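Side-chain contacts in actin-binding protein (Saccharomyces cerevisiae, PDB 1HQZ), which binds actin filaments through this N-terminal ADF-homology domain and recruits the ARP2/3 complex to filament sides, regulating actin assembly: residues S72-D77 with E130-I135; S50-F55 with K80-G85; P45-S50 with L56-E61; R13-E18 with N109-Y114; T62-G67 with A97-N102. All coordinates share one frame; numbering follows the deposited sequence.

Contact 1: residues S72-D77 with E130-I135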
# COMPACT_ATOMS: atom_id res chain seq x y z
N SER A 72 -2.75 -13.29 5.36
CA SER A 72 -2.81 -14.25 6.45
C SER A 72 -1.50 -15.03 6.38
O SER A 72 -1.33 -15.89 5.52
CB SER A 72 -3.99 -15.20 6.29
OG SER A 72 -3.94 -16.21 7.29
N PRO A 73 -0.56 -14.73 7.28
CA PRO A 73 0.72 -15.43 7.28
C PRO A 73 0.50 -16.91 7.53
O PRO A 73 -0.43 -17.30 8.23
CB PRO A 73 1.47 -14.77 8.42
CG PRO A 73 0.38 -14.46 9.39
CD PRO A 73 -0.70 -13.89 8.49
N PRO A 74 1.35 -17.76 6.93
CA PRO A 74 1.20 -19.21 7.14
C PRO A 74 1.46 -19.50 8.61
O PRO A 74 2.52 -19.17 9.13
CB PRO A 74 2.27 -19.79 6.22
CG PRO A 74 2.37 -18.78 5.12
CD PRO A 74 2.37 -17.49 5.91
N GLY A 75 0.48 -20.10 9.28
CA GLY A 75 0.63 -20.40 10.69
C GLY A 75 -0.66 -20.11 11.43
O GLY A 75 -0.85 -20.57 12.56
N SER A 76 -1.55 -19.35 10.80
CA SER A 76 -2.85 -19.01 11.39
C SER A 76 -3.84 -18.60 10.31
O SER A 76 -3.48 -18.41 9.15
CB SER A 76 -2.72 -17.88 12.41
OG SER A 76 -2.64 -16.62 11.76
N ASP A 77 -5.10 -18.45 10.71
CA ASP A 77 -6.15 -18.05 9.78
C ASP A 77 -6.48 -16.58 9.97
O ASP A 77 -7.38 -16.04 9.32
CB ASP A 77 -7.42 -18.89 10.02
CG ASP A 77 -7.32 -20.28 9.42
OD1 ASP A 77 -8.24 -21.09 9.65
OD2 ASP A 77 -6.32 -20.57 8.71
N GLU A 130 10.09 -11.78 5.37
CA GLU A 130 10.31 -10.75 6.36
C GLU A 130 8.98 -10.06 6.71
O GLU A 130 8.67 -9.82 7.88
CB GLU A 130 11.32 -9.73 5.80
CG GLU A 130 11.15 -8.31 6.32
CD GLU A 130 11.78 -8.09 7.68
OE1 GLU A 130 11.55 -8.91 8.59
OE2 GLU A 130 12.50 -7.08 7.83
N LEU A 131 8.18 -9.78 5.68
CA LEU A 131 6.90 -9.12 5.89
C LEU A 131 5.86 -10.03 6.52
O LEU A 131 5.06 -9.58 7.35
CB LEU A 131 6.38 -8.55 4.56
CG LEU A 131 7.21 -7.42 3.93
CD1 LEU A 131 6.61 -7.04 2.59
CD2 LEU A 131 7.24 -6.21 4.84
N LEU A 132 5.85 -11.30 6.13
CA LEU A 132 4.88 -12.23 6.70
C LEU A 132 5.15 -12.37 8.20
O LEU A 132 4.25 -12.65 8.98
CB LEU A 132 4.97 -13.59 6.00
CG LEU A 132 4.49 -13.63 4.54
CD1 LEU A 132 4.64 -15.03 3.99
CD2 LEU A 132 3.03 -13.20 4.46
N MET A 133 6.41 -12.15 8.58
CA MET A 133 6.80 -12.23 9.99
C MET A 133 6.29 -11.01 10.74
O MET A 133 5.76 -11.12 11.84
CB MET A 133 8.32 -12.29 10.11
CG MET A 133 8.79 -12.40 11.53
SD MET A 133 10.57 -12.24 11.64
CE MET A 133 10.71 -10.42 11.74
N LYS A 134 6.47 -9.84 10.13
CA LYS A 134 6.01 -8.59 10.73
C LYS A 134 4.49 -8.63 10.89
O LYS A 134 3.95 -8.15 11.89
CB LYS A 134 6.40 -7.39 9.86
CG LYS A 134 7.89 -7.14 9.82
CD LYS A 134 8.20 -5.81 9.17
CE LYS A 134 9.69 -5.52 9.17
NZ LYS A 134 9.94 -4.07 8.89
N ILE A 135 3.82 -9.21 9.91
CA ILE A 135 2.36 -9.32 9.93
C ILE A 135 1.94 -10.24 11.07
O ILE A 135 1.00 -9.95 11.82
CB ILE A 135 1.85 -9.84 8.56
CG1 ILE A 135 1.97 -8.73 7.52
CG2 ILE A 135 0.41 -10.32 8.68
CD1 ILE A 135 1.62 -9.15 6.12

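Contact 2: residues S50-F55 with K80-G85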
# COMPACT_ATOMS: atom_id res chain seq x y z
N SER A 50 -4.75 -10.87 -6.41
CA SER A 50 -5.10 -11.75 -5.29
C SER A 50 -3.90 -12.29 -4.54
O SER A 50 -4.01 -12.61 -3.36
CB SER A 50 -5.95 -12.91 -5.80
OG SER A 50 -5.27 -13.61 -6.82
N SER A 51 -2.76 -12.40 -5.22
CA SER A 51 -1.51 -12.93 -4.65
C SER A 51 -0.58 -11.89 -4.00
O SER A 51 -0.16 -10.92 -4.63
CB SER A 51 -0.73 -13.69 -5.73
OG SER A 51 0.61 -13.90 -5.35
N PHE A 52 -0.25 -12.11 -2.72
CA PHE A 52 0.63 -11.21 -1.98
C PHE A 52 2.01 -11.20 -2.63
O PHE A 52 2.71 -10.18 -2.64
CB PHE A 52 0.72 -11.68 -0.52
CG PHE A 52 1.58 -10.81 0.37
CD1 PHE A 52 1.24 -9.48 0.58
CD2 PHE A 52 2.66 -11.34 1.06
CE1 PHE A 52 1.98 -8.69 1.48
CE2 PHE A 52 3.40 -10.57 1.95
CZ PHE A 52 3.06 -9.24 2.16
N HIS A 53 2.40 -12.35 -3.18
CA HIS A 53 3.68 -12.47 -3.85
C HIS A 53 3.70 -11.52 -5.06
O HIS A 53 4.71 -10.86 -5.31
CB HIS A 53 3.92 -13.93 -4.26
CG HIS A 53 5.22 -14.16 -4.97
ND1 HIS A 53 5.32 -14.24 -6.34
CD2 HIS A 53 6.48 -14.31 -4.49
CE1 HIS A 53 6.59 -14.42 -6.68
NE2 HIS A 53 7.31 -14.47 -5.58
N ASP A 54 2.60 -11.45 -5.81
CA ASP A 54 2.52 -10.57 -6.97
C ASP A 54 2.60 -9.10 -6.52
O ASP A 54 3.28 -8.27 -7.13
CB ASP A 54 1.22 -10.80 -7.75
CG ASP A 54 1.32 -11.93 -8.76
OD1 ASP A 54 2.33 -12.68 -8.76
OD2 ASP A 54 0.38 -12.08 -9.56
N PHE A 55 1.89 -8.81 -5.44
CA PHE A 55 1.85 -7.47 -4.86
C PHE A 55 3.24 -6.89 -4.68
O PHE A 55 3.55 -5.79 -5.15
CB PHE A 55 1.12 -7.55 -3.50
CG PHE A 55 1.13 -6.27 -2.70
CD1 PHE A 55 0.64 -5.08 -3.24
CD2 PHE A 55 1.56 -6.28 -1.38
CE1 PHE A 55 0.57 -3.92 -2.46
CE2 PHE A 55 1.50 -5.13 -0.59
CZ PHE A 55 1.00 -3.95 -1.14
N LYS A 80 -4.59 -10.06 8.37
CA LYS A 80 -4.18 -8.73 8.80
C LYS A 80 -3.91 -7.80 7.62
O LYS A 80 -3.71 -8.24 6.49
CB LYS A 80 -2.97 -8.83 9.71
CG LYS A 80 -3.30 -9.51 11.04
CD LYS A 80 -2.08 -9.68 11.91
CE LYS A 80 -2.45 -10.41 13.18
NZ LYS A 80 -1.23 -10.83 13.94
N ILE A 81 -3.92 -6.51 7.90
CA ILE A 81 -3.72 -5.52 6.87
C ILE A 81 -2.35 -4.85 6.95
O ILE A 81 -1.90 -4.42 8.03
CB ILE A 81 -4.83 -4.42 6.93
CG1 ILE A 81 -6.18 -4.97 6.46
CG2 ILE A 81 -4.49 -3.30 5.98
CD1 ILE A 81 -6.64 -6.23 7.10
N ILE A 82 -1.67 -4.79 5.81
CA ILE A 82 -0.37 -4.15 5.76
C ILE A 82 -0.44 -3.02 4.73
O ILE A 82 -1.10 -3.13 3.70
CB ILE A 82 0.76 -5.15 5.38
CG1 ILE A 82 2.09 -4.40 5.25
CG2 ILE A 82 0.41 -5.89 4.09
CD1 ILE A 82 3.32 -5.30 5.07
N ILE A 83 0.19 -1.89 5.04
CA ILE A 83 0.22 -0.80 4.09
C ILE A 83 1.69 -0.56 3.81
O ILE A 83 2.53 -0.67 4.71
CB ILE A 83 -0.43 0.48 4.62
CG1 ILE A 83 0.27 0.94 5.90
CG2 ILE A 83 -1.90 0.23 4.86
CD1 ILE A 83 -0.15 2.34 6.34
N ILE A 84 2.00 -0.25 2.56
CA ILE A 84 3.37 -0.01 2.18
C ILE A 84 3.57 1.36 1.55
O ILE A 84 2.86 1.73 0.63
CB ILE A 84 3.85 -1.11 1.19
CG1 ILE A 84 3.97 -2.44 1.94
CG2 ILE A 84 5.17 -0.72 0.54
CD1 ILE A 84 4.28 -3.61 1.08
N GLY A 85 4.52 2.11 2.10
CA GLY A 85 4.85 3.41 1.58
C GLY A 85 6.08 3.19 0.72
O GLY A 85 7.19 3.00 1.22

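Contact 3: residues P45-S50 with L56-E61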
# COMPACT_ATOMS: atom_id res chain seq x y z
N PRO A 45 -6.11 3.93 -8.40
CA PRO A 45 -5.71 2.52 -8.41
C PRO A 45 -4.88 2.21 -9.64
O PRO A 45 -5.30 2.48 -10.76
CB PRO A 45 -7.04 1.78 -8.43
CG PRO A 45 -7.94 2.71 -7.68
CD PRO A 45 -7.57 4.05 -8.27
N GLU A 46 -3.69 1.66 -9.44
CA GLU A 46 -2.86 1.32 -10.58
C GLU A 46 -3.02 -0.16 -10.87
O GLU A 46 -3.15 -0.56 -12.03
CB GLU A 46 -1.40 1.62 -10.31
CG GLU A 46 -0.52 1.22 -11.47
CD GLU A 46 0.86 1.80 -11.38
OE1 GLU A 46 1.77 1.12 -10.84
OE2 GLU A 46 1.03 2.94 -11.86
N SER A 47 -3.03 -0.96 -9.81
CA SER A 47 -3.16 -2.40 -9.95
C SER A 47 -3.73 -3.02 -8.69
O SER A 47 -3.67 -2.45 -7.60
CB SER A 47 -1.80 -3.01 -10.24
OG SER A 47 -0.87 -2.59 -9.27
N THR A 48 -4.31 -4.21 -8.87
CA THR A 48 -4.90 -4.97 -7.79
C THR A 48 -4.65 -6.42 -8.18
O THR A 48 -4.38 -6.72 -9.34
CB THR A 48 -6.43 -4.73 -7.68
OG1 THR A 48 -7.07 -5.14 -8.89
CG2 THR A 48 -6.74 -3.25 -7.43
N GLY A 49 -4.72 -7.32 -7.20
CA GLY A 49 -4.49 -8.72 -7.49
C GLY A 49 -4.87 -9.55 -6.29
O GLY A 49 -5.25 -9.00 -5.25
N SER A 50 -4.75 -10.87 -6.41
CA SER A 50 -5.10 -11.75 -5.29
C SER A 50 -3.90 -12.29 -4.54
O SER A 50 -4.01 -12.61 -3.36
CB SER A 50 -5.95 -12.91 -5.80
OG SER A 50 -5.27 -13.61 -6.82
N LEU A 56 4.10 -7.64 -4.00
CA LEU A 56 5.45 -7.18 -3.72
C LEU A 56 6.30 -6.89 -4.95
O LEU A 56 7.28 -6.15 -4.88
CB LEU A 56 6.15 -8.18 -2.81
CG LEU A 56 5.40 -8.36 -1.48
CD1 LEU A 56 6.04 -9.48 -0.67
CD2 LEU A 56 5.41 -7.04 -0.71
N GLN A 57 5.90 -7.44 -6.08
CA GLN A 57 6.63 -7.24 -7.33
C GLN A 57 5.98 -6.23 -8.27
O GLN A 57 6.39 -6.10 -9.42
CB GLN A 57 6.71 -8.56 -8.08
CG GLN A 57 7.43 -9.65 -7.34
CD GLN A 57 7.53 -10.87 -8.21
OE1 GLN A 57 6.57 -11.64 -8.35
NE2 GLN A 57 8.68 -11.05 -8.84
N LEU A 58 4.97 -5.52 -7.80
CA LEU A 58 4.28 -4.61 -8.71
C LEU A 58 4.48 -3.13 -8.48
O LEU A 58 3.73 -2.33 -9.03
CB LEU A 58 2.78 -4.93 -8.72
CG LEU A 58 2.31 -6.35 -9.04
CD1 LEU A 58 1.20 -6.27 -10.08
CD2 LEU A 58 3.43 -7.18 -9.61
N PHE A 59 5.49 -2.76 -7.70
CA PHE A 59 5.75 -1.35 -7.45
C PHE A 59 6.66 -0.77 -8.53
O PHE A 59 7.55 -1.46 -9.05
CB PHE A 59 6.36 -1.13 -6.06
CG PHE A 59 5.39 -1.37 -4.93
CD1 PHE A 59 5.29 -2.63 -4.33
CD2 PHE A 59 4.56 -0.34 -4.48
CE1 PHE A 59 4.37 -2.86 -3.29
CE2 PHE A 59 3.64 -0.56 -3.45
CZ PHE A 59 3.55 -1.83 -2.85
N ASP A 60 6.44 0.50 -8.87
CA ASP A 60 7.20 1.21 -9.90
C ASP A 60 8.39 1.97 -9.31
O ASP A 60 8.19 2.91 -8.54
CB ASP A 60 6.28 2.19 -10.64
CG ASP A 60 6.84 2.63 -11.98
OD1 ASP A 60 8.05 2.94 -12.06
OD2 ASP A 60 6.06 2.69 -12.95
N GLU A 61 9.60 1.60 -9.69
CA GLU A 61 10.81 2.24 -9.18
C GLU A 61 11.00 3.71 -9.54
O GLU A 61 11.96 4.34 -9.11
CB GLU A 61 12.06 1.47 -9.63
CG GLU A 61 12.21 1.36 -11.14
CD GLU A 61 13.48 0.63 -11.54
OE1 GLU A 61 13.68 -0.53 -11.11
OE2 GLU A 61 14.29 1.22 -12.29

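Contact 4: residues R13-E18 with N109-Y114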
# COMPACT_ATOMS: atom_id res chain seq x y z
N ARG A 13 -13.54 7.59 -5.32
CA ARG A 13 -14.52 6.57 -5.70
C ARG A 13 -13.82 5.26 -6.05
O ARG A 13 -14.14 4.21 -5.50
CB ARG A 13 -15.33 7.05 -6.90
CG ARG A 13 -16.79 6.63 -6.87
CD ARG A 13 -17.56 7.46 -5.85
NE ARG A 13 -17.41 8.90 -6.10
CZ ARG A 13 -17.85 9.86 -5.30
NH1 ARG A 13 -18.48 9.54 -4.17
NH2 ARG A 13 -17.65 11.13 -5.61
N GLU A 14 -12.88 5.34 -6.98
CA GLU A 14 -12.14 4.16 -7.42
C GLU A 14 -11.30 3.59 -6.28
O GLU A 14 -11.28 2.38 -6.06
CB GLU A 14 -11.22 4.50 -8.59
CG GLU A 14 -11.91 5.10 -9.81
CD GLU A 14 -12.29 6.56 -9.62
OE1 GLU A 14 -13.24 6.85 -8.87
OE2 GLU A 14 -11.62 7.42 -10.23
N ILE A 15 -10.62 4.47 -5.56
CA ILE A 15 -9.78 4.05 -4.45
C ILE A 15 -10.55 3.36 -3.33
O ILE A 15 -10.25 2.21 -2.98
CB ILE A 15 -8.98 5.23 -3.85
CG1 ILE A 15 -7.97 5.75 -4.87
CG2 ILE A 15 -8.26 4.79 -2.58
CD1 ILE A 15 -7.12 6.88 -4.36
N ASP A 16 -11.55 4.04 -2.78
CA ASP A 16 -12.35 3.46 -1.68
C ASP A 16 -13.00 2.14 -2.04
O ASP A 16 -13.15 1.27 -1.18
CB ASP A 16 -13.42 4.45 -1.21
CG ASP A 16 -12.83 5.74 -0.66
OD1 ASP A 16 -11.70 5.70 -0.13
OD2 ASP A 16 -13.50 6.78 -0.74
N ALA A 17 -13.39 1.98 -3.30
CA ALA A 17 -14.03 0.75 -3.74
C ALA A 17 -13.10 -0.44 -3.57
O ALA A 17 -13.51 -1.51 -3.12
CB ALA A 17 -14.45 0.88 -5.19
N GLU A 18 -11.83 -0.26 -3.93
CA GLU A 18 -10.85 -1.34 -3.79
C GLU A 18 -10.48 -1.48 -2.32
O GLU A 18 -10.36 -2.60 -1.80
CB GLU A 18 -9.61 -1.03 -4.62
CG GLU A 18 -9.90 -0.76 -6.10
CD GLU A 18 -10.69 -1.89 -6.77
OE1 GLU A 18 -10.57 -3.06 -6.34
OE2 GLU A 18 -11.44 -1.62 -7.73
N ASN A 109 -5.79 8.86 7.01
CA ASN A 109 -7.05 9.21 6.37
C ASN A 109 -7.58 8.31 5.27
O ASN A 109 -8.80 8.25 5.05
CB ASN A 109 -6.97 10.63 5.80
CG ASN A 109 -6.30 11.60 6.75
OD1 ASN A 109 -6.71 11.76 7.89
ND2 ASN A 109 -5.25 12.26 6.27
N LEU A 110 -6.70 7.60 4.57
CA LEU A 110 -7.15 6.75 3.48
C LEU A 110 -7.17 5.25 3.77
O LEU A 110 -8.24 4.63 3.83
CB LEU A 110 -6.29 7.03 2.24
CG LEU A 110 -6.71 6.36 0.93
CD1 LEU A 110 -8.08 6.88 0.49
CD2 LEU A 110 -5.68 6.64 -0.15
N PHE A 111 -5.99 4.65 3.96
CA PHE A 111 -5.91 3.22 4.23
C PHE A 111 -5.95 2.95 5.73
O PHE A 111 -5.05 2.31 6.27
CB PHE A 111 -4.62 2.63 3.65
CG PHE A 111 -4.55 2.66 2.15
CD1 PHE A 111 -3.33 2.49 1.49
CD2 PHE A 111 -5.70 2.83 1.38
CE1 PHE A 111 -3.27 2.48 0.09
CE2 PHE A 111 -5.64 2.83 -0.01
CZ PHE A 111 -4.42 2.65 -0.66
N LYS A 112 -7.00 3.42 6.39
CA LYS A 112 -7.13 3.23 7.83
C LYS A 112 -7.39 1.77 8.20
O LYS A 112 -7.95 1.01 7.40
CB LYS A 112 -8.29 4.08 8.40
CG LYS A 112 -8.11 5.58 8.24
CD LYS A 112 -9.31 6.34 8.80
CE LYS A 112 -9.38 6.24 10.32
NZ LYS A 112 -8.13 6.76 10.94
N GLY A 113 -6.96 1.38 9.40
CA GLY A 113 -7.18 0.02 9.87
C GLY A 113 -6.08 -0.97 9.57
O GLY A 113 -6.32 -2.17 9.56
N TYR A 114 -4.87 -0.48 9.34
CA TYR A 114 -3.74 -1.35 9.04
C TYR A 114 -3.11 -1.91 10.31
O TYR A 114 -3.16 -1.28 11.37
CB TYR A 114 -2.68 -0.58 8.25
CG TYR A 114 -2.14 0.64 8.98
CD1 TYR A 114 -1.08 0.52 9.87
CD2 TYR A 114 -2.74 1.88 8.81
CE1 TYR A 114 -0.63 1.63 10.59
CE2 TYR A 114 -2.30 2.99 9.53
CZ TYR A 114 -1.25 2.86 10.42
OH TYR A 114 -0.83 3.95 11.14

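Contact 5: residues T62-G67 with A97-N102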
# COMPACT_ATOMS: atom_id res chain seq x y z
N THR A 62 10.08 4.28 -10.32
CA THR A 62 10.20 5.69 -10.69
C THR A 62 9.10 6.55 -10.08
O THR A 62 9.02 7.74 -10.34
CB THR A 62 10.16 5.88 -12.23
OG1 THR A 62 8.89 5.45 -12.75
CG2 THR A 62 11.29 5.10 -12.91
N LYS A 63 8.24 5.94 -9.25
CA LYS A 63 7.14 6.68 -8.65
C LYS A 63 6.93 6.35 -7.18
O LYS A 63 7.24 5.25 -6.73
CB LYS A 63 5.82 6.36 -9.37
CG LYS A 63 5.83 6.60 -10.87
CD LYS A 63 4.53 6.08 -11.48
CE LYS A 63 4.57 6.12 -12.99
NZ LYS A 63 3.29 5.64 -13.56
N VAL A 64 6.40 7.33 -6.46
CA VAL A 64 6.08 7.16 -5.05
C VAL A 64 4.69 6.55 -5.08
O VAL A 64 3.77 7.11 -5.66
CB VAL A 64 6.02 8.52 -4.32
CG1 VAL A 64 5.42 8.34 -2.93
CG2 VAL A 64 7.39 9.11 -4.22
N GLN A 65 4.53 5.38 -4.46
CA GLN A 65 3.23 4.73 -4.46
C GLN A 65 2.87 4.19 -3.10
O GLN A 65 3.70 4.10 -2.20
CB GLN A 65 3.23 3.57 -5.46
CG GLN A 65 3.68 3.96 -6.87
CD GLN A 65 3.87 2.74 -7.76
OE1 GLN A 65 4.60 1.82 -7.41
NE2 GLN A 65 3.21 2.75 -8.90
N TYR A 66 1.61 3.80 -2.94
CA TYR A 66 1.17 3.23 -1.69
C TYR A 66 0.44 1.95 -1.99
O TYR A 66 -0.33 1.88 -2.95
CB TYR A 66 0.26 4.22 -0.95
CG TYR A 66 0.94 5.57 -0.76
CD1 TYR A 66 0.91 6.52 -1.77
CD2 TYR A 66 1.69 5.83 0.37
CE1 TYR A 66 1.63 7.71 -1.66
CE2 TYR A 66 2.41 7.01 0.51
CZ TYR A 66 2.38 7.95 -0.52
OH TYR A 66 3.13 9.09 -0.41
N GLY A 67 0.74 0.93 -1.20
CA GLY A 67 0.12 -0.37 -1.39
C GLY A 67 -0.66 -0.76 -0.15
O GLY A 67 -0.35 -0.32 0.96
N ALA A 97 10.40 14.28 -1.14
CA ALA A 97 10.54 15.19 -0.02
C ALA A 97 9.23 15.35 0.74
O ALA A 97 9.22 15.80 1.88
CB ALA A 97 11.03 16.54 -0.51
N SER A 98 8.13 14.98 0.10
CA SER A 98 6.82 15.10 0.73
C SER A 98 6.29 13.76 1.20
O SER A 98 5.23 13.68 1.81
CB SER A 98 5.82 15.74 -0.25
OG SER A 98 6.27 17.01 -0.67
N PHE A 99 7.05 12.71 0.92
CA PHE A 99 6.69 11.34 1.27
C PHE A 99 6.32 11.10 2.73
O PHE A 99 5.26 10.55 3.01
CB PHE A 99 7.81 10.38 0.88
CG PHE A 99 7.57 8.96 1.34
CD1 PHE A 99 6.57 8.18 0.76
CD2 PHE A 99 8.33 8.41 2.36
CE1 PHE A 99 6.34 6.88 1.19
CE2 PHE A 99 8.11 7.11 2.81
CZ PHE A 99 7.11 6.34 2.22
N ALA A 100 7.19 11.48 3.66
CA ALA A 100 6.92 11.28 5.08
C ALA A 100 5.57 11.88 5.44
O ALA A 100 4.77 11.27 6.13
CB ALA A 100 8.02 11.90 5.92
N ALA A 101 5.31 13.09 4.96
CA ALA A 101 4.05 13.76 5.25
C ALA A 101 2.87 13.05 4.58
O ALA A 101 1.85 12.80 5.21
CB ALA A 101 4.11 15.23 4.79
N ASN A 102 3.03 12.71 3.29
CA ASN A 102 1.95 12.05 2.56
C ASN A 102 1.65 10.62 3.00
O ASN A 102 0.49 10.18 2.96
CB ASN A 102 2.22 12.09 1.06
CG ASN A 102 2.09 13.50 0.49
OD1 ASN A 102 1.25 14.28 0.94
ND2 ASN A 102 2.91 13.82 -0.50

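Contact 1: residues S72-D77 with E130-I135
The only ring groups at this contact are the puckered pyrrolidine rings of Pro-73 and Pro-74, and each meets helix 128-136 through different ring carbons. Pro-73 uses two positions on either side of its CG: CB lies 3.5 Å from the backbone O of Leu-132, a van der Waals approach to a helix carbonyl, while CD rests 3.7 Å from CG2 of Ile-135. Pro-74 touches through a single ring atom, its CD standing 3.9 Å from CD1 of Leu-132, with the leucine side chain running at about a right angle to the proline. Ile-135 divides its branches: CG2, placed anti to the backbone N because CG1 takes chi1 -73°, faces Pro-73, whereas the CG1 arm is directed at Ile-82 of the sheet. No hydrogen bond crosses the contact; it is held by van der Waals packing.

The prolines lie near the start of the connection between antiparallel strands 65-71 and 80-86. In cofilins the corresponding projecting hairpin and the C-terminal helix contribute to filament binding, and this domain probably uses them similarly. The loop is shaped by Gly-75, whose positive phi of 139° would press a side chain against the preceding carbonyl, and by a weak turn bond from Ser-76 N to Pro-73 O at 3.5 Å. Ser-72 OG is hydrogen-bonded to Val-78 O across the base of the hairpin, and Leu-132 also packs on Val-71 and Phe-52.

Contact 2: residues S50-F55 with K80-G85
Phe-55 sends its ring from helix 52-56 onto Ile-84 of strand 80-86. From CB the chain turns to set CG anti to the backbone N (chi1 174°), which carries the ring off the helix toward the strand. The stem atoms CB and CG only deliver the ring; contact begins at its far end, where CE2 lies 3.6 Å from CD1 of Ile-84 and CZ lies 4.0 Å from that same methyl. Ile-84 approaches from the opposite direction, its CG1-CD1 arm extended so that the terminal methyl is the part that arrives. The Phe-55 ring also meets the rings of Trp-32 and Phe-59, so it is embedded among aromatic neighbours.

One helical turn earlier Phe-52 repeats the pattern more lightly. Its CE1 comes to 4.1 Å from CG2 of Ile-82, the two side chains crossing at about a right angle, and its ring also packs on Val-71 and Leu-132. The CA separations of the pairs Phe-52/Ile-82 and Phe-55/Ile-84 are nearly equal, showing that the helical turn stays level with the strand. Ser-51 fixes the start of that turn as its N-cap: OG accepts from Asp-54 N over 3.2 Å, with an angle of 156° at the hydrogen.

Ile-82 and Ile-84 face this helix while the intervening Ile-83 turns to Phe-111 and Tyr-114, the alternation of an interior strand covered by helix 52-56 on one face and by the chain after helix 93-110 on the other, as in the ADF-homology fold.

Contact 3: residues P45-S50 with L56-E61
Ser-47 and Leu-58 point their CB bonds at each other across the gap between strand 43-49 and the loop after helix 52-56. The serine OG ends 4.3 Å from CD1 of Leu-58, a loose polar-to-methyl approach. This OG is buried by the contact and has no polar partner in the model. The leucine's chi2 of -132° sits away from a staggered value.

Glu-46 points to the same side of the strand as Ser-47, although consecutive strand residues normally alternate. The cause is a classic beta bulge in which both residues face Ile-34 of the adjacent strand. With CG anti to the backbone N (chi1 178°), the glutamate stretches toward the loop until OE1 lies 4.4 Å from O of Leu-58. Two acceptors facing each other at this distance form no bond. A second acidic group is close, Asp-60 OD2 being 5.0 Å from Glu-46 OE1, and the like charges would be expected to disfavour closer approach. Gln-65 serves both residues, giving Glu-46 OE1 a weak hydrogen bond through NE2 and accepting one from Asp-60 N through OE1. Lys-63 makes a long, weak ion pair with Glu-46 OE2, and Asp-60 OD1 is hydrogen-bonded to Thr-62 OG1.

Strand 43-49 is an outer strand of the sheet, bonded to strand 32-37, whose Trp-32 touches both Ser-47 and Leu-58; on the reverse side, Pro-45 and Thr-48 rest against helix 12-24.

Contact 4: residues R13-E18 with N109-Y114
Ile-15 and Leu-110 belong to the hydrophobic layer between one face of the ADF-homology sheet and two of its helices, joining helix 12-24 to the C-terminal part of helix 93-110 and the chain that follows it. The isoleucine contributes one methyl, CG2, and the leucine receives it with its fork. Ile-15 CG2 is 3.7 Å from CD1 of Leu-110, and it lies 4.0 Å from CD2 of the same leucine, so it is held against both branches as the side chains cross at about a right angle. Leu-110 brings the fork there with CG anti to its backbone N (chi1 -173°).

The leucine's CD1 also has a polar neighbour: Asp-16 OD1 lies 3.9 Å from it, without a hydrogen bond. CE2 of Phe-111 also approaches Ile-15 CG2, at 4.2 Å, a lighter touch. Phe-111 is the centre of an inverse gamma turn, marked by the weak bond from Lys-112 N to Leu-110 O at 3.1 Å, and both consecutive side chains touch the same isoleucine methyl. Replacing Leu-110 with an alanine would probably open a gap beside Ile-15 CG2, which would keep the lighter touch of Phe-111 but lose both leucine branches.

Beneath the two helices, Leu-110 and Phe-111 reach Ile-35 of strand 32-37, Phe-111 continues to Ile-83 of strand 80-86, and Ile-15 touches Pro-45 of strand 43-49; Tyr-8 borders both Ile-15 and Leu-110.

Contact 5: residues T62-G67 with A97-N102
Phe-99 projects from helix 93-110 against two side chains, Val-64 and Tyr-66. Its CD1 serves both: Val-64 CG1 lies 3.9 Å from it, and the Tyr-66 OH lies 3.7 Å from it. Further along the ring, CE1 of Phe-99 is 4.0 Å from CE2 of Tyr-66, the two aromatic side chains sliding past each other in opposite directions. Tyr-66 OH also reaches the helix itself, 3.5 Å from CB of Asn-102. There the tyrosine ring and the asparagine amide stand nearly perpendicular, their planes 84° apart, and the OH meets the aliphatic stem.

These side chains tie strand 65-71, the middle strand of the five-stranded sheet, to the long helix that follows strand 80-86. In ADF/cofilin relatives this long helix forms part of the actin-binding surface; here Phe-99 and Asn-102 occupy its sheet-facing side, while Ala-100 and Ala-101 are exposed.

The second shell sets the positions. CG of Phe-99 is anti to the backbone N (chi1 174°), which swings the ring off the helix toward the strand; the ring also meets that of Phe-103, one turn on in the same helix. Asn-102 is tied by its own N to Ser-98 O at 2.8 Å, and its ND2 is hydrogen-bonded to Glu-4 O, so the N-terminal chain pins the amide. Ser-98 OG is likewise hydrogen-bonded to Glu-4 N. The ring of Tyr-43 also meets that of Tyr-66, and Tyr-43 OH is hydrogen-bonded to Val-64 O.

In the fold
Contacts 1, 2 and 3 line one side of the mixed five-stranded sheet, contacts 4 and 5 the other, so the core is built as two layers. Contacts 2 and 3 are close, their centres 9 Å apart and sharing Ser-50, while the centres of contacts 1 and 5 are 25 Å apart, on opposite sides of the chain's centre. Strands 65-71 and 80-86 bind contacts 2 and 5 directly, through Ile-84 N and Gly-67 O at 2.8 Å, and helix 93-110 serves contacts 4 and 5. Along the chain the segments of contact 4 enclose contacts 2, 3 and 5, while contact 1 crosses it; residues distant in sequence thus meet in one ADF-homology domain.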